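Local coordinates for protein acetone carboxylase alpha subunit (PDB 5M45) that forms the alpha subunit of a multi-chain carboxylase and belongs to the hydantoinase B/oxoprolinase family, at residues 258-261 with 262-266. Residues are numbered along the deposited sequence; the frame is centred on the assembly and turned at random.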
ATOM      1  N   GLU A 258      39.113   0.253  20.729  1.00 22.51           N
ATOM      2  CA  GLU A 258      38.823   0.385  22.184  1.00 24.52           C
ATOM      3  C   GLU A 258      38.363   1.803  22.545  1.00 23.01           C
ATOM      4  O   GLU A 258      37.411   1.968  23.308  1.00 22.30           O
ATOM      5  CB  GLU A 258      40.029   0.049  23.079  1.00 27.79           C
ATOM      6  CG  GLU A 258      40.593  -1.350  22.896  1.00 32.30           C
ATOM      7  CD  GLU A 258      39.762  -2.371  23.577  1.00 36.17           C
ATOM      8  OE1 GLU A 258      40.101  -2.623  24.777  1.00 42.62           O
ATOM      9  OE2 GLU A 258      38.836  -2.948  22.939  1.00 39.07           O
ATOM     10  N   ALA A 259      39.051   2.808  22.004  1.00 21.20           N
ATOM     11  CA  ALA A 259      38.669   4.187  22.232  1.00 20.37           C
ATOM     12  C   ALA A 259      37.288   4.513  21.617  1.00 19.68           C
ATOM     13  O   ALA A 259      36.466   5.172  22.270  1.00 19.63           O
ATOM     14  CB  ALA A 259      39.727   5.136  21.686  1.00 20.22           C
ATOM     15  N   TYR A 260      37.044   4.076  20.375  1.00 18.88           N
ATOM     16  CA  TYR A 260      35.745   4.316  19.738  1.00 18.42           C
ATOM     17  C   TYR A 260      34.618   3.641  20.524  1.00 18.44           C
ATOM     18  O   TYR A 260      33.558   4.240  20.709  1.00 18.30           O
ATOM     19  CB  TYR A 260      35.721   3.819  18.272  1.00 17.99           C
ATOM     20  CG  TYR A 260      34.387   4.049  17.607  1.00 17.48           C
ATOM     21  CD1 TYR A 260      34.119   5.253  16.959  1.00 17.18           C
ATOM     22  CD2 TYR A 260      33.375   3.092  17.656  1.00 17.25           C
ATOM     23  CE1 TYR A 260      32.890   5.497  16.380  1.00 17.12           C
ATOM     24  CE2 TYR A 260      32.147   3.325  17.061  1.00 17.00           C
ATOM     25  CZ  TYR A 260      31.891   4.535  16.441  1.00 17.03           C
ATOM     26  OH  TYR A 260      30.666   4.816  15.859  1.00 17.03           O
ATOM     27  N   TRP A 261      34.851   2.404  20.946  1.00 19.12           N
ATOM     28  CA  TRP A 261      33.869   1.607  21.724  1.00 19.95           C
ATOM     29  C   TRP A 261      33.500   2.297  23.051  1.00 19.88           C
ATOM     30  O   TRP A 261      32.311   2.332  23.436  1.00 20.33           O
ATOM     31  CB  TRP A 261      34.389   0.174  21.908  1.00 21.02           C
ATOM     32  CG  TRP A 261      33.401  -0.862  22.437  1.00 21.80           C
ATOM     33  CD1 TRP A 261      33.448  -1.504  23.643  1.00 22.49           C
ATOM     34  CD2 TRP A 261      32.246  -1.382  21.761  1.00 22.28           C
ATOM     35  NE1 TRP A 261      32.382  -2.371  23.756  1.00 22.62           N
ATOM     36  CE2 TRP A 261      31.637  -2.323  22.617  1.00 22.38           C
ATOM     37  CE3 TRP A 261      31.668  -1.147  20.518  1.00 22.40           C
ATOM     38  CZ2 TRP A 261      30.481  -3.018  22.274  1.00 22.48           C
ATOM     39  CZ3 TRP A 261      30.512  -1.850  20.164  1.00 22.41           C
ATOM     40  CH2 TRP A 261      29.946  -2.783  21.040  1.00 22.39           C
ATOM     41  N   LYS A 262      34.476   2.890  23.725  1.00 19.59           N
ATOM     42  CA  LYS A 262      34.164   3.732  24.903  1.00 19.67           C
ATOM     43  C   LYS A 262      33.322   4.974  24.572  1.00 18.45           C
ATOM     44  O   LYS A 262      32.326   5.227  25.256  1.00 17.64           O
ATOM     45  CB  LYS A 262      35.422   4.115  25.680  1.00 20.52           C
ATOM     46  CG  LYS A 262      36.005   2.860  26.328  1.00 21.76           C
ATOM     47  CD  LYS A 262      36.959   3.141  27.456  1.00 22.89           C
ATOM     48  CE  LYS A 262      38.336   3.490  26.961  1.00 23.98           C
ATOM     49  NZ  LYS A 262      39.431   2.654  27.535  1.00 24.90           N
ATOM     50  N   PHE A 263      33.716   5.713  23.530  1.00 17.57           N
ATOM     51  CA  PHE A 263      33.004   6.926  23.119  1.00 17.03           C
ATOM     52  C   PHE A 263      31.538   6.648  22.779  1.00 16.46           C
ATOM     53  O   PHE A 263      30.643   7.459  23.105  1.00 15.43           O
ATOM     54  CB  PHE A 263      33.691   7.548  21.900  1.00 17.25           C
ATOM     55  CG  PHE A 263      33.134   8.876  21.493  1.00 17.42           C
ATOM     56  CD1 PHE A 263      33.517  10.052  22.143  1.00 17.74           C
ATOM     57  CD2 PHE A 263      32.231   8.976  20.431  1.00 17.59           C
ATOM     58  CE1 PHE A 263      33.012  11.305  21.741  1.00 18.00           C
ATOM     59  CE2 PHE A 263      31.742  10.215  20.026  1.00 17.48           C
ATOM     60  CZ  PHE A 263      32.128  11.377  20.673  1.00 17.59           C
ATOM     61  N   ALA A 264      31.293   5.506  22.124  1.00 16.16           N
ATOM     62  CA  ALA A 264      29.971   5.168  21.639  1.00 16.22           C
ATOM     63  C   ALA A 264      28.894   5.037  22.753  1.00 16.28           C
ATOM     64  O   ALA A 264      27.707   5.168  22.427  1.00 15.85           O
ATOM     65  CB  ALA A 264      30.017   3.910  20.793  1.00 16.39           C
ATOM     66  N   TYR A 265      29.299   4.810  24.010  1.00 16.10           N
ATOM     67  CA  TYR A 265      28.387   4.820  25.164  1.00 16.59           C
ATOM     68  C   TYR A 265      28.573   6.037  26.082  1.00 16.31           C
ATOM     69  O   TYR A 265      27.579   6.609  26.567  1.00 16.60           O
ATOM     70  CB  TYR A 265      28.445   3.464  25.920  1.00 17.05           C
ATOM     71  CG  TYR A 265      28.158   2.327  24.979  1.00 17.57           C
ATOM     72  CD1 TYR A 265      29.166   1.783  24.205  1.00 18.28           C
ATOM     73  CD2 TYR A 265      26.875   1.843  24.800  1.00 17.83           C
ATOM     74  CE1 TYR A 265      28.924   0.761  23.289  1.00 18.24           C
ATOM     75  CE2 TYR A 265      26.611   0.820  23.884  1.00 18.05           C
ATOM     76  CZ  TYR A 265      27.651   0.283  23.147  1.00 18.47           C
ATOM     77  OH  TYR A 265      27.415  -0.715  22.228  1.00 19.69           O
ATOM     78  N   GLU A 266      29.817   6.481  26.281  1.00 16.03           N
ATOM     79  CA  GLU A 266      30.084   7.660  27.109  1.00 15.92           C
ATOM     80  C   GLU A 266      29.400   8.922  26.552  1.00 15.15           C
ATOM     81  O   GLU A 266      28.917   9.740  27.339  1.00 14.79           O
ATOM     82  CB  GLU A 266      31.580   7.924  27.293  1.00 16.33           C
ATOM     83  CG  GLU A 266      32.339   6.860  28.100  1.00 16.95           C
ATOM     84  CD  GLU A 266      33.792   7.233  28.399  1.00 17.44           C
ATOM     85  OE1 GLU A 266      34.123   8.463  28.403  1.00 17.53           O
ATOM     86  OE2 GLU A 266      34.622   6.277  28.633  1.00 17.92           O
TER
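Trp261 and Tyr265, four residues apart on one side of helix 257-282, form a T-shaped (edge-to-face) aromatic pair within its first turns. Three measurements support that reading: the phenol ring and the six-membered ring of the indole have centroids 5.3 Å apart, their planes meet at 72°, and Tyr265 CE1 stands over the indole face, 4.2 Å from Trp261 CE2. The two first torsions bring the rings together. Trp261 has CG anti to its own N (chi1 -168°), whereas Tyr265 has CG anti to its carbonyl carbon (chi1 -55°), which swings the phenol back toward the preceding turn. The same phenol edge also meets the backbone: Trp261 O lies near the ring plane, 3.3 Å from Tyr265 CD1. At the far end, Tyr265 OH sits 3.5 Å from Trp261 CH2, while its hydrogen bond is to His27 NE2.

Regular i to i+4 bonds carry the helix beneath: Lys262 N to Glu258 O (3.1 Å), Phe263 N to Ala259 O (3.1 Å) and Ala264 N to Tyr260 O (3.0 Å). Lys262 packs its CG against Glu258 O, and Glu258 OE2 makes a salt bridge with Arg19.

Trp261 rests on Val18 and Tyr265 on Asn96 and Ala97. Elsewhere around the helix, Tyr260 packs on helix 227-255, and Phe263 reaches helix 54-75 and strand 101-104.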